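Local structure of cyclic UMP-AMP synthase (Rhodothermus marinus SG0.5JP17-172, 6E0L) at residues 129-134 / 151-156; 165-170 / 255-260; 209-214 / 265-270. The protein makes the cyclic dinucleotide 3',3'-cUAMP from UTP and ATP with magnesium, as the second messenger of a CBASS antiphage defence system. All coordinates share one frame; numbering follows the deposited sequence.

Interaction 1 of 3, residues 129-134 / 151-156. With 2KH (5'-O-[(S)-hydroxy{[(S)-hydroxy(phosphonooxy)phosphoryl]amino}phosphoryl]uridine), chain D.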
loop_
_atom_site.group_PDB
_atom_site.type_symbol
_atom_site.label_atom_id
_atom_site.label_comp_id
_atom_site.label_asym_id
_atom_site.label_seq_id
_atom_site.Cartn_x
_atom_site.Cartn_y
_atom_site.Cartn_z
ATOM N N ASP A 129 3.673 11.518 -2.451
ATOM C CA ASP A 129 2.731 11.061 -3.467
ATOM C C ASP A 129 1.352 11.151 -2.832
ATOM O O ASP A 129 1.024 10.366 -1.935
ATOM C CB ASP A 129 3.024 9.621 -3.891
ATOM C CG ASP A 129 4.121 9.511 -4.942
ATOM O OD1 ASP A 129 3.836 9.760 -6.130
ATOM O OD2 ASP A 129 5.265 9.159 -4.582
ATOM N N VAL A 130 0.564 12.127 -3.250
ATOM C CA VAL A 130 -0.659 12.469 -2.539
ATOM C C VAL A 130 -1.813 11.896 -3.353
ATOM O O VAL A 130 -2.126 12.394 -4.442
ATOM C CB VAL A 130 -0.776 13.987 -2.355
ATOM C CG1 VAL A 130 -2.063 14.357 -1.620
ATOM C CG2 VAL A 130 0.430 14.502 -1.609
ATOM N N VAL A 131 -2.533 10.946 -2.777
ATOM C CA VAL A 131 -3.726 10.399 -3.416
ATOM C C VAL A 131 -4.940 11.195 -2.969
ATOM O O VAL A 131 -5.253 11.250 -1.775
ATOM C CB VAL A 131 -3.899 8.904 -3.105
ATOM C CG1 VAL A 131 -5.195 8.400 -3.687
ATOM C CG2 VAL A 131 -2.776 8.125 -3.675
ATOM N N VAL A 132 -5.588 11.854 -3.922
ATOM C CA VAL A 132 -6.798 12.627 -3.668
ATOM C C VAL A 132 -7.974 11.697 -3.922
ATOM O O VAL A 132 -8.162 11.199 -5.035
ATOM C CB VAL A 132 -6.866 13.863 -4.580
ATOM C CG1 VAL A 132 -8.180 14.614 -4.379
ATOM C CG2 VAL A 132 -5.672 14.783 -4.339
ATOM N N CYS A 133 -8.802 11.492 -2.912
ATOM C CA CYS A 133 -9.790 10.443 -3.045
ATOM C C CYS A 133 -11.028 10.852 -2.284
ATOM O O CYS A 133 -10.985 11.731 -1.418
ATOM C CB CYS A 133 -9.255 9.091 -2.548
ATOM S SG CYS A 133 -8.713 9.092 -0.814
ATOM N N ILE A 134 -12.113 10.133 -2.553
ATOM C CA ILE A 134 -13.372 10.337 -1.857
ATOM C C ILE A 134 -13.697 9.056 -1.112
ATOM O O ILE A 134 -13.420 7.961 -1.605
ATOM C CB ILE A 134 -14.492 10.629 -2.890
ATOM C CG1 ILE A 134 -14.260 11.942 -3.652
ATOM C CG2 ILE A 134 -15.857 10.708 -2.225
ATOM C CD1 ILE A 134 -14.318 13.151 -2.837
ATOM N N GLU A 151 -15.787 0.559 4.419
ATOM C CA GLU A 151 -15.315 1.858 3.977
ATOM C C GLU A 151 -13.968 1.737 3.289
ATOM O O GLU A 151 -13.013 1.181 3.848
ATOM C CB GLU A 151 -15.170 2.826 5.154
ATOM C CG GLU A 151 -14.873 4.236 4.706
ATOM C CD GLU A 151 -14.390 5.139 5.830
ATOM O OE1 GLU A 151 -15.130 5.298 6.821
ATOM O OE2 GLU A 151 -13.261 5.675 5.723
ATOM N N GLY A 152 -13.887 2.302 2.100
ATOM C CA GLY A 152 -12.635 2.509 1.414
ATOM C C GLY A 152 -12.581 3.931 0.917
ATOM O O GLY A 152 -13.233 4.828 1.455
ATOM N N MET A 153 -11.866 4.109 -0.183
ATOM C CA MET A 153 -11.826 5.390 -0.858
ATOM C C MET A 153 -11.696 5.128 -2.344
ATOM O O MET A 153 -11.415 4.009 -2.775
ATOM C CB MET A 153 -10.669 6.270 -0.372
ATOM C CG MET A 153 -9.258 5.623 -0.383
ATOM S SD MET A 153 -8.516 5.525 -2.047
ATOM C CE MET A 153 -6.769 5.711 -1.653
ATOM N N THR A 154 -11.931 6.168 -3.133
ATOM C CA THR A 154 -11.888 5.998 -4.574
ATOM C C THR A 154 -11.386 7.270 -5.228
ATOM O O THR A 154 -11.565 8.370 -4.707
ATOM C CB THR A 154 -13.268 5.591 -5.152
ATOM O OG1 THR A 154 -13.105 5.232 -6.529
ATOM C CG2 THR A 154 -14.304 6.691 -5.030
ATOM N N PHE A 155 -10.778 7.112 -6.398
ATOM C CA PHE A 155 -10.299 8.271 -7.123
ATOM C C PHE A 155 -10.378 7.944 -8.600
ATOM O O PHE A 155 -10.338 6.779 -9.007
ATOM C CB PHE A 155 -8.853 8.681 -6.749
ATOM C CG PHE A 155 -7.843 7.568 -6.844
ATOM C CD1 PHE A 155 -7.622 6.695 -5.790
ATOM C CD2 PHE A 155 -7.080 7.427 -7.988
ATOM C CE1 PHE A 155 -6.675 5.682 -5.895
ATOM C CE2 PHE A 155 -6.129 6.408 -8.102
ATOM C CZ PHE A 155 -5.932 5.547 -7.063
ATOM N N TYR A 156 -10.409 8.992 -9.401
ATOM C CA TYR A 156 -10.506 8.854 -10.843
ATOM C C TYR A 156 -9.117 8.966 -11.450
ATOM O O TYR A 156 -8.259 9.687 -10.938
ATOM C CB TYR A 156 -11.447 9.930 -11.405
ATOM C CG TYR A 156 -11.824 9.784 -12.864
ATOM C CD1 TYR A 156 -12.569 8.708 -13.311
ATOM C CD2 TYR A 156 -11.450 10.751 -13.785
ATOM C CE1 TYR A 156 -12.915 8.581 -14.655
ATOM C CE2 TYR A 156 -11.790 10.642 -15.119
ATOM C CZ TYR A 156 -12.517 9.555 -15.547
ATOM O OH TYR A 156 -12.853 9.455 -16.865
HETATM P PA 2KH D . 1.959 3.823 -9.825
HETATM O O1A 2KH D . 3.460 4.085 -9.852
HETATM O O2A 2KH D . 1.702 2.341 -9.673
HETATM N N3A 2KH D . 1.211 4.372 -11.251
HETATM O "O5'" 2KH D . 1.258 4.618 -8.552
HETATM P PB 2KH D . 1.977 5.550 -12.218
HETATM O O1B 2KH D . 1.723 5.230 -13.679
HETATM O O2B 2KH D . 3.473 5.577 -11.934
HETATM O O3B 2KH D . 1.299 7.022 -11.863
HETATM P PG 2KH D . 2.051 8.334 -11.177
HETATM O O1G 2KH D . 2.408 9.345 -12.256
HETATM O O2G 2KH D . 3.314 7.855 -10.486
HETATM O O3G 2KH D . 1.092 8.958 -10.173
HETATM C "C5'" 2KH D . 1.697 5.913 -8.212
HETATM C "C4'" 2KH D . 1.228 6.234 -6.790
HETATM O "O4'" 2KH D . -0.086 6.157 -6.752
HETATM C "C1'" 2KH D . -0.499 5.547 -5.326
HETATM C "C2'" 2KH D . 0.650 5.141 -4.710
HETATM O "O2'" 2KH D . 1.041 6.092 -3.623
HETATM C "C3'" 2KH D . 1.717 5.117 -5.798
HETATM O "O3'" 2KH D . 2.940 5.424 -5.312
HETATM N N1 2KH D . -1.456 4.516 -5.563
HETATM C C6 2KH D . -1.342 3.694 -6.759
HETATM C C2 2KH D . -2.598 4.273 -4.632
HETATM O O2 2KH D . -2.728 4.924 -3.649
HETATM N N3 2KH D . -3.593 3.193 -4.917
HETATM C C4 2KH D . -3.477 2.369 -6.114
HETATM O O4 2KH D . -4.267 1.513 -6.345
HETATM C C5 2KH D . -2.338 2.612 -7.048
#
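Ile134 and Thr154 join the two strands through a pair of backbone hydrogen bonds, from Ile134 N to Thr154 O and from Thr154 N to Ile134 O, each 2.8 Å. The second bond is the more bent, and Ile134 O also receives a CA-H contact from Met153 CA at 3.1 Å. The short axes of the strands cross at 115°, and side chains fill the angle between them. Val131 CG1 sits 3.6 Å from Phe155 CD1 and 3.7 Å from Met153 CE, and it crosses both side chains at about a right angle. Met153 reaches it by bending at chi2 and chi3; Met153 CB lies 3.5 Å from Cys133 SG. The segments belong to the hairpin of strands 127-138 and 150-157 in the mixed sheet of this nucleotidyltransferase. The other Val131 branch, CG2, lies 3.2 Å from O2 of the uridine nucleotide analogue 2KH. Phe155 brings its ring edge to the same base, with CZ 4.0 Å from 2KH N3. Further out, Trp92 packs on Phe155 and bonds through NE1 to Val132 O. Thr154 OG1 is held by Val164 O. The magnesium ligand Asp129 forms a salt bridge with Lys120.

Interaction 2 of 3, residues 165-170 / 255-260. With 2KH (5'-O-[(S)-hydroxy{[(S)-hydroxy(phosphonooxy)phosphoryl]amino}phosphoryl]uridine), chain D; APC (diphosphomethylphosphonic acid adenosyl ester), chain C.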
loop_
_atom_site.group_PDB
_atom_site.type_symbol
_atom_site.label_atom_id
_atom_site.label_comp_id
_atom_site.label_asym_id
_atom_site.label_seq_id
_atom_site.Cartn_x
_atom_site.Cartn_y
_atom_site.Cartn_z
ATOM N N VAL A 165 -10.625 1.814 -6.539
ATOM C CA VAL A 165 -11.075 1.685 -5.156
ATOM C C VAL A 165 -9.969 1.015 -4.346
ATOM O O VAL A 165 -9.466 -0.047 -4.726
ATOM C CB VAL A 165 -12.384 0.886 -5.030
ATOM C CG1 VAL A 165 -12.743 0.743 -3.558
ATOM C CG2 VAL A 165 -13.530 1.567 -5.804
ATOM N N ASN A 166 -9.560 1.667 -3.264
ATOM C CA ASN A 166 -8.560 1.149 -2.352
ATOM C C ASN A 166 -9.141 1.128 -0.948
ATOM O O ASN A 166 -10.109 1.823 -0.642
ATOM C CB ASN A 166 -7.296 2.027 -2.323
ATOM C CG ASN A 166 -6.493 1.987 -3.620
ATOM O OD1 ASN A 166 -5.645 2.847 -3.851
ATOM N ND2 ASN A 166 -6.743 0.995 -4.454
ATOM N N TYR A 167 -8.494 0.367 -0.082
ATOM C CA TYR A 167 -8.914 0.196 1.308
ATOM C C TYR A 167 -7.688 0.359 2.206
ATOM O O TYR A 167 -7.347 -0.531 2.993
ATOM C CB TYR A 167 -9.603 -1.152 1.518
ATOM C CG TYR A 167 -10.842 -1.356 0.685
ATOM C CD1 TYR A 167 -12.086 -0.943 1.173
ATOM C CD2 TYR A 167 -10.793 -1.959 -0.575
ATOM C CE1 TYR A 167 -13.243 -1.118 0.431
ATOM C CE2 TYR A 167 -11.949 -2.139 -1.317
ATOM C CZ TYR A 167 -13.171 -1.714 -0.805
ATOM O OH TYR A 167 -14.327 -1.885 -1.529
ATOM N N PRO A 168 -7.024 1.520 2.144
ATOM C CA PRO A 168 -5.755 1.676 2.886
ATOM C C PRO A 168 -5.909 1.559 4.376
ATOM O O PRO A 168 -4.987 1.074 5.039
ATOM C CB PRO A 168 -5.279 3.083 2.492
ATOM C CG PRO A 168 -6.574 3.826 2.153
ATOM C CD PRO A 168 -7.460 2.784 1.514
ATOM N N LYS A 169 -7.034 1.993 4.940
ATOM C CA LYS A 169 -7.193 1.879 6.389
ATOM C C LYS A 169 -7.252 0.415 6.791
ATOM O O LYS A 169 -6.714 0.023 7.825
ATOM C CB LYS A 169 -8.453 2.609 6.847
ATOM C CG LYS A 169 -8.462 4.113 6.572
ATOM C CD LYS A 169 -9.773 4.761 7.079
ATOM C CE LYS A 169 -9.789 6.264 6.831
ATOM N NZ LYS A 169 -11.072 6.885 7.245
ATOM N N LEU A 170 -7.924 -0.401 5.980
ATOM C CA LEU A 170 -8.010 -1.829 6.261
ATOM C C LEU A 170 -6.673 -2.533 6.024
ATOM O O LEU A 170 -6.314 -3.461 6.761
ATOM C CB LEU A 170 -9.108 -2.451 5.396
ATOM C CG LEU A 170 -10.515 -1.981 5.767
ATOM C CD1 LEU A 170 -11.543 -2.617 4.837
ATOM C CD2 LEU A 170 -10.827 -2.283 7.236
ATOM N N GLY A 255 -7.971 -7.312 2.958
ATOM C CA GLY A 255 -9.001 -8.311 3.164
ATOM C C GLY A 255 -10.158 -8.300 2.185
ATOM O O GLY A 255 -11.070 -9.118 2.338
ATOM N N GLN A 256 -10.159 -7.413 1.192
ATOM C CA GLN A 256 -11.284 -7.250 0.277
ATOM C C GLN A 256 -11.016 -7.749 -1.126
ATOM O O GLN A 256 -11.892 -8.339 -1.734
ATOM C CB GLN A 256 -11.685 -5.763 0.160
ATOM C CG GLN A 256 -11.926 -4.961 1.434
ATOM C CD GLN A 256 -12.850 -5.666 2.403
ATOM O OE1 GLN A 256 -13.953 -6.053 2.031
ATOM N NE2 GLN A 256 -12.426 -5.802 3.656
ATOM N N ASP A 257 -9.833 -7.509 -1.660
ATOM C CA ASP A 257 -9.530 -7.756 -3.060
ATOM C C ASP A 257 -8.736 -9.039 -3.247
ATOM O O ASP A 257 -7.946 -9.445 -2.392
ATOM C CB ASP A 257 -8.781 -6.564 -3.658
ATOM C CG ASP A 257 -9.547 -5.262 -3.490
ATOM O OD1 ASP A 257 -10.792 -5.296 -3.624
ATOM O OD2 ASP A 257 -8.925 -4.220 -3.177
ATOM N N ASP A 258 -8.870 -9.609 -4.427
ATOM C CA ASP A 258 -7.989 -10.674 -4.831
ATOM C C ASP A 258 -6.656 -10.091 -5.247
ATOM O O ASP A 258 -6.594 -9.069 -5.928
ATOM C CB ASP A 258 -8.609 -11.429 -6.009
ATOM C CG ASP A 258 -9.797 -12.263 -5.605
ATOM O OD1 ASP A 258 -9.961 -12.519 -4.396
ATOM O OD2 ASP A 258 -10.589 -12.635 -6.494
ATOM N N LEU A 259 -5.587 -10.775 -4.843
ATOM C CA LEU A 259 -4.240 -10.342 -5.185
ATOM C C LEU A 259 -3.917 -10.614 -6.646
ATOM O O LEU A 259 -3.204 -9.822 -7.278
ATOM C CB LEU A 259 -3.230 -11.021 -4.253
ATOM C CG LEU A 259 -1.753 -10.755 -4.541
ATOM C CD1 LEU A 259 -1.514 -9.261 -4.569
ATOM C CD2 LEU A 259 -0.842 -11.457 -3.510
ATOM N N PHE A 260 -4.421 -11.710 -7.209
ATOM C CA PHE A 260 -4.031 -12.101 -8.557
ATOM C C PHE A 260 -5.244 -11.983 -9.467
ATOM O O PHE A 260 -6.340 -12.422 -9.114
ATOM C CB PHE A 260 -3.519 -13.544 -8.574
ATOM C CG PHE A 260 -2.309 -13.772 -7.714
ATOM C CD1 PHE A 260 -1.098 -13.194 -8.032
ATOM C CD2 PHE A 260 -2.400 -14.521 -6.553
ATOM C CE1 PHE A 260 0.000 -13.398 -7.239
ATOM C CE2 PHE A 260 -1.300 -14.721 -5.748
ATOM C CZ PHE A 260 -0.104 -14.166 -6.091
HETATM P PA 2KH D . 1.959 3.823 -9.825
HETATM O O1A 2KH D . 3.460 4.085 -9.852
HETATM O O2A 2KH D . 1.702 2.341 -9.673
HETATM N N3A 2KH D . 1.211 4.372 -11.251
HETATM O "O5'" 2KH D . 1.258 4.618 -8.552
HETATM P PB 2KH D . 1.977 5.550 -12.218
HETATM O O1B 2KH D . 1.723 5.230 -13.679
HETATM O O2B 2KH D . 3.473 5.577 -11.934
HETATM O O3B 2KH D . 1.299 7.022 -11.863
HETATM P PG 2KH D . 2.051 8.334 -11.177
HETATM O O1G 2KH D . 2.408 9.345 -12.256
HETATM O O2G 2KH D . 3.314 7.855 -10.486
HETATM O O3G 2KH D . 1.092 8.958 -10.173
HETATM C "C5'" 2KH D . 1.697 5.913 -8.212
HETATM C "C4'" 2KH D . 1.228 6.234 -6.790
HETATM O "O4'" 2KH D . -0.086 6.157 -6.752
HETATM C "C1'" 2KH D . -0.499 5.547 -5.326
HETATM C "C2'" 2KH D . 0.650 5.141 -4.710
HETATM O "O2'" 2KH D . 1.041 6.092 -3.623
HETATM C "C3'" 2KH D . 1.717 5.117 -5.798
HETATM O "O3'" 2KH D . 2.940 5.424 -5.312
HETATM N N1 2KH D . -1.456 4.516 -5.563
HETATM C C6 2KH D . -1.342 3.694 -6.759
HETATM C C2 2KH D . -2.598 4.273 -4.632
HETATM O O2 2KH D . -2.728 4.924 -3.649
HETATM N N3 2KH D . -3.593 3.193 -4.917
HETATM C C4 2KH D . -3.477 2.369 -6.114
HETATM O O4 2KH D . -4.267 1.513 -6.345
HETATM C C5 2KH D . -2.338 2.612 -7.048
HETATM P PG APC C . 7.919 1.161 -0.776
HETATM O O1G APC C . 8.598 1.155 0.562
HETATM O O2G APC C . 8.791 0.549 -1.855
HETATM O O3G APC C . 7.509 2.556 -1.156
HETATM P PB APC C . 5.062 0.721 -0.349
HETATM O O1B APC C . 5.098 2.186 0.030
HETATM O O2B APC C . 4.558 -0.091 0.817
HETATM O O3B APC C . 6.592 0.222 -0.620
HETATM P PA APC C . 3.923 1.888 -2.950
HETATM O O1A APC C . 4.837 2.998 -2.490
HETATM O O2A APC C . 4.150 1.572 -4.416
HETATM C C3A APC C . 4.088 0.386 -1.880
HETATM O "O5'" APC C . 2.365 2.402 -2.785
HETATM C "C5'" APC C . 2.033 2.894 -1.519
HETATM C "C4'" APC C . 0.557 2.564 -1.192
HETATM O "O4'" APC C . -0.209 2.853 -2.221
HETATM C "C3'" APC C . 0.362 1.048 -0.945
HETATM O "O3'" APC C . 0.683 0.656 0.338
HETATM C "C2'" APC C . -1.162 0.946 -1.208
HETATM O "O2'" APC C . -1.863 1.430 0.038
HETATM C "C1'" APC C . -1.370 1.729 -2.250
HETATM N N9 APC C . -1.117 0.985 -3.448
HETATM C C8 APC C . -0.042 0.946 -4.245
HETATM N N7 APC C . -0.275 0.080 -5.227
HETATM C C5 APC C . -1.515 -0.411 -5.048
HETATM C C6 APC C . -2.232 -1.325 -5.776
HETATM N N6 APC C . -1.921 -2.078 -6.974
HETATM N N1 APC C . -3.451 -1.659 -5.396
HETATM C C2 APC C . -3.987 -1.101 -4.276
HETATM N N3 APC C . -3.282 -0.198 -3.545
HETATM C C4 APC C . -2.038 0.142 -3.942
HETATM O O HOH W 1 -10.870 -2.693 -4.640
#
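Tyr167 and Gln256 face each other with their CA atoms 7.9 Å apart, and Leu170 and Gly255 are similarly spaced at 7.3 Å. No direct hydrogen bond joins the segments; side chains and one water connect them. Segment 165-170 runs from the end of strand 162-166 into helix 168-181, with Tyr167 at the N-cap position. Segment 255-260 has no regular structure. The main contact is a CH-pi interaction. Gln256 CG stands over one face of the Tyr167 ring, 3.7 Å from its centroid and 9° off the normal. The Gln256 chain bends at chi2 (-49°), and its amide passes on to Leu170, where NE2 lies 3.5 Å from CD1. Gln256 OE1 bonds to Lys138. The contact thus ties the strand-to-helix turn beside the nucleotide pocket to the long loop between helices 231-244 and 269-285. Asp257 OD2 lies at the edge of the Tyr167 ring, near its plane, 3.9 Å from CD2. Asn254 ND2 bonds to that same oxygen. A water bridges the segments, donating to Val165 O at 3.0 Å and more weakly to Asp257 OD1. On the ligand side, Asn166 ND2 donates to 2KH O4 at 3.2 Å. Asn166 OD1 faces 2KH N3, in a contact modelled too short for its length to be trusted. Asn166 ND2 also gives a weak bond to Val165 O.

Interaction 3 of 3, residues 209-214 / 265-270. With APC (diphosphomethylphosphonic acid adenosyl ester), chain C.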
loop_
_atom_site.group_PDB
_atom_site.type_symbol
_atom_site.label_atom_id
_atom_site.label_comp_id
_atom_site.label_asym_id
_atom_site.label_seq_id
_atom_site.Cartn_x
_atom_site.Cartn_y
_atom_site.Cartn_z
ATOM N N LEU A 209 10.677 -7.450 -9.826
ATOM C CA LEU A 209 10.772 -8.754 -9.177
ATOM C C LEU A 209 9.724 -8.938 -8.086
ATOM O O LEU A 209 9.099 -10.001 -7.995
ATOM C CB LEU A 209 12.174 -8.918 -8.595
ATOM C CG LEU A 209 12.422 -10.216 -7.859
ATOM C CD1 LEU A 209 12.240 -11.412 -8.779
ATOM C CD2 LEU A 209 13.816 -10.149 -7.262
ATOM N N ALA A 210 9.485 -7.904 -7.278
ATOM C CA ALA A 210 8.422 -8.007 -6.290
ATOM C C ALA A 210 8.002 -6.615 -5.857
ATOM O O ALA A 210 8.543 -6.076 -4.883
ATOM C CB ALA A 210 8.866 -8.833 -5.073
ATOM N N PRO A 211 7.076 -5.985 -6.573
ATOM C CA PRO A 211 6.630 -4.651 -6.160
ATOM C C PRO A 211 6.164 -4.699 -4.715
ATOM O O PRO A 211 5.526 -5.657 -4.278
ATOM C CB PRO A 211 5.489 -4.330 -7.139
ATOM C CG PRO A 211 5.789 -5.203 -8.347
ATOM C CD PRO A 211 6.388 -6.465 -7.782
ATOM N N SER A 212 6.503 -3.649 -3.975
ATOM C CA SER A 212 6.401 -3.673 -2.522
ATOM C C SER A 212 4.996 -4.031 -2.080
ATOM O O SER A 212 4.812 -4.849 -1.176
ATOM C CB SER A 212 6.817 -2.323 -1.947
ATOM O OG SER A 212 8.217 -2.090 -2.094
ATOM N N TYR A 213 3.990 -3.397 -2.681
ATOM C CA TYR A 213 2.619 -3.643 -2.257
ATOM C C TYR A 213 2.235 -5.103 -2.468
ATOM O O TYR A 213 1.628 -5.730 -1.590
ATOM C CB TYR A 213 1.679 -2.702 -3.014
ATOM C CG TYR A 213 0.225 -3.008 -2.767
ATOM C CD1 TYR A 213 -0.388 -2.618 -1.578
ATOM C CD2 TYR A 213 -0.539 -3.676 -3.721
ATOM C CE1 TYR A 213 -1.713 -2.895 -1.336
ATOM C CE2 TYR A 213 -1.886 -3.946 -3.489
ATOM C CZ TYR A 213 -2.461 -3.553 -2.286
ATOM O OH TYR A 213 -3.781 -3.821 -2.013
ATOM N N PHE A 214 2.563 -5.658 -3.637
ATOM C CA PHE A 214 2.265 -7.066 -3.914
ATOM C C PHE A 214 3.022 -7.980 -2.959
ATOM O O PHE A 214 2.524 -9.043 -2.576
ATOM C CB PHE A 214 2.607 -7.410 -5.369
ATOM C CG PHE A 214 1.710 -6.741 -6.366
ATOM C CD1 PHE A 214 0.404 -6.407 -6.021
ATOM C CD2 PHE A 214 2.180 -6.401 -7.630
ATOM C CE1 PHE A 214 -0.439 -5.763 -6.935
ATOM C CE2 PHE A 214 1.348 -5.764 -8.545
ATOM C CZ PHE A 214 0.032 -5.440 -8.189
ATOM N N GLU A 265 -4.734 -3.139 -10.956
ATOM C CA GLU A 265 -4.331 -3.221 -9.551
ATOM C C GLU A 265 -3.850 -4.602 -9.108
ATOM O O GLU A 265 -3.350 -4.712 -7.983
ATOM C CB GLU A 265 -5.301 -2.549 -8.569
ATOM C CG GLU A 265 -5.285 -1.022 -8.784
ATOM C CD GLU A 265 -5.876 -0.505 -10.072
ATOM O OE1 GLU A 265 -6.834 -1.107 -10.583
ATOM O OE2 GLU A 265 -5.304 0.470 -10.611
ATOM N N GLN A 266 -3.986 -5.661 -9.906
ATOM C CA GLN A 266 -3.610 -6.965 -9.372
ATOM C C GLN A 266 -2.335 -7.501 -9.993
ATOM O O GLN A 266 -1.823 -6.986 -10.987
ATOM C CB GLN A 266 -4.720 -8.002 -9.589
ATOM C CG GLN A 266 -6.070 -7.623 -9.031
ATOM C CD GLN A 266 -7.170 -8.547 -9.508
ATOM O OE1 GLN A 266 -7.410 -8.693 -10.704
ATOM N NE2 GLN A 266 -7.825 -9.204 -8.560
ATOM N N TRP A 267 -1.750 -8.457 -9.267
ATOM C CA TRP A 267 -0.542 -9.154 -9.675
ATOM C C TRP A 267 -0.887 -10.376 -10.517
ATOM O O TRP A 267 -2.047 -10.635 -10.838
ATOM C CB TRP A 267 0.239 -9.554 -8.422
ATOM C CG TRP A 267 1.719 -9.572 -8.582
ATOM C CD1 TRP A 267 2.432 -9.032 -9.608
ATOM C CD2 TRP A 267 2.675 -10.117 -7.669
ATOM N NE1 TRP A 267 3.769 -9.204 -9.392
ATOM C CE2 TRP A 267 3.948 -9.881 -8.214
ATOM C CE3 TRP A 267 2.577 -10.795 -6.448
ATOM C CZ2 TRP A 267 5.121 -10.297 -7.583
ATOM C CZ3 TRP A 267 3.734 -11.203 -5.822
ATOM C CH2 TRP A 267 4.994 -10.954 -6.390
ATOM N N SER A 268 0.119 -11.183 -10.813
ATOM C CA SER A 268 -0.064 -12.463 -11.482
ATOM C C SER A 268 0.666 -13.559 -10.723
ATOM O O SER A 268 1.726 -13.331 -10.127
ATOM C CB SER A 268 0.459 -12.397 -12.916
ATOM O OG SER A 268 1.880 -12.457 -12.906
ATOM N N GLU A 269 0.084 -14.757 -10.764
ATOM C CA GLU A 269 0.687 -15.909 -10.109
ATOM C C GLU A 269 2.068 -16.207 -10.660
ATOM O O GLU A 269 2.968 -16.580 -9.906
ATOM C CB GLU A 269 -0.218 -17.126 -10.281
ATOM C CG GLU A 269 -1.520 -17.036 -9.521
ATOM C CD GLU A 269 -2.293 -18.331 -9.553
ATOM O OE1 GLU A 269 -1.682 -19.422 -9.434
ATOM O OE2 GLU A 269 -3.530 -18.249 -9.698
ATOM N N GLU A 270 2.266 -16.027 -11.966
ATOM C CA GLU A 270 3.569 -16.321 -12.550
ATOM C C GLU A 270 4.640 -15.376 -12.019
ATOM O O GLU A 270 5.774 -15.796 -11.758
ATOM C CB GLU A 270 3.478 -16.232 -14.076
ATOM C CG GLU A 270 4.832 -16.015 -14.762
ATOM C CD GLU A 270 4.738 -15.232 -16.071
ATOM O OE1 GLU A 270 3.846 -15.542 -16.901
ATOM O OE2 GLU A 270 5.573 -14.314 -16.272
HETATM P PG APC C . 7.919 1.161 -0.776
HETATM O O1G APC C . 8.598 1.155 0.562
HETATM O O2G APC C . 8.791 0.549 -1.855
HETATM O O3G APC C . 7.509 2.556 -1.156
HETATM P PB APC C . 5.062 0.721 -0.349
HETATM O O1B APC C . 5.098 2.186 0.030
HETATM O O2B APC C . 4.558 -0.091 0.817
HETATM O O3B APC C . 6.592 0.222 -0.620
HETATM P PA APC C . 3.923 1.888 -2.950
HETATM O O1A APC C . 4.837 2.998 -2.490
HETATM O O2A APC C . 4.150 1.572 -4.416
HETATM C C3A APC C . 4.088 0.386 -1.880
HETATM O "O5'" APC C . 2.365 2.402 -2.785
HETATM C "C5'" APC C . 2.033 2.894 -1.519
HETATM C "C4'" APC C . 0.557 2.564 -1.192
HETATM O "O4'" APC C . -0.209 2.853 -2.221
HETATM C "C3'" APC C . 0.362 1.048 -0.945
HETATM O "O3'" APC C . 0.683 0.656 0.338
HETATM C "C2'" APC C . -1.162 0.946 -1.208
HETATM O "O2'" APC C . -1.863 1.430 0.038
HETATM C "C1'" APC C . -1.370 1.729 -2.250
HETATM N N9 APC C . -1.117 0.985 -3.448
HETATM C C8 APC C . -0.042 0.946 -4.245
HETATM N N7 APC C . -0.275 0.080 -5.227
HETATM C C5 APC C . -1.515 -0.411 -5.048
HETATM C C6 APC C . -2.232 -1.325 -5.776
HETATM N N6 APC C . -1.921 -2.078 -6.974
HETATM N N1 APC C . -3.451 -1.659 -5.396
HETATM C C2 APC C . -3.987 -1.101 -4.276
HETATM N N3 APC C . -3.282 -0.198 -3.545
HETATM C C4 APC C . -2.038 0.142 -3.942
#
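Phe214 and Trp267 form an offset aromatic stack, joining the first turn of helix 212-220 to the loop just before helix 269-285. The Phe214 ring and the five-membered ring of Trp267 have centroids 4.3 Å apart, with planes at 18°. Each residue also sets its CB over the other's ring. Trp267 CB lies 3.7 Å from the Phe214 centroid, and Phe214 CB lies 3.8 Å from the centroid of the Trp267 six-membered ring. With chi1 at -68°, Phe214 turns its ring beside its own backbone N and toward the indole. On the six-membered ring, Trp267 CZ2 meets Pro211 CD at 4.0 Å, obliquely. The neighbouring residues bind the ATP analogue APC. Tyr213 lays one ring face against the adenine, and Ser212 OG donates to APC O2G at 2.7 Å. Glu265 OE2 forms a salt bridge with Arg162. The Glu265 carbonyl oxygen accepts from APC N6 at 3.2 Å and lies at the edge of the Phe214 ring, 3.3 Å from CE1.

Each of the three contacts touches a bound nucleotide analogue. Interactions 1 and 2 both touch 2KH, while interactions 2 and 3 both touch APC; Glu265 of interaction 3 also reaches 2KH, its side chain about 4 Å away at the nearest atoms. Interactions 1 and 2 have centres 13 Å apart and meet in the sheet, where strands 150-157 and 162-166 are neighbours: Met153 N probably bonds to Asn166 O at 2.9 Å. Interactions 2 and 3 are likewise 13 Å apart between centres. Their loop segments probably bond through Leu259 O and Trp267 N, 2.8 Å apart. Interactions 1 and 3 do not touch; their centres are 21 Å apart. Interaction 2 therefore connects the sheet side of the pocket with the helical side.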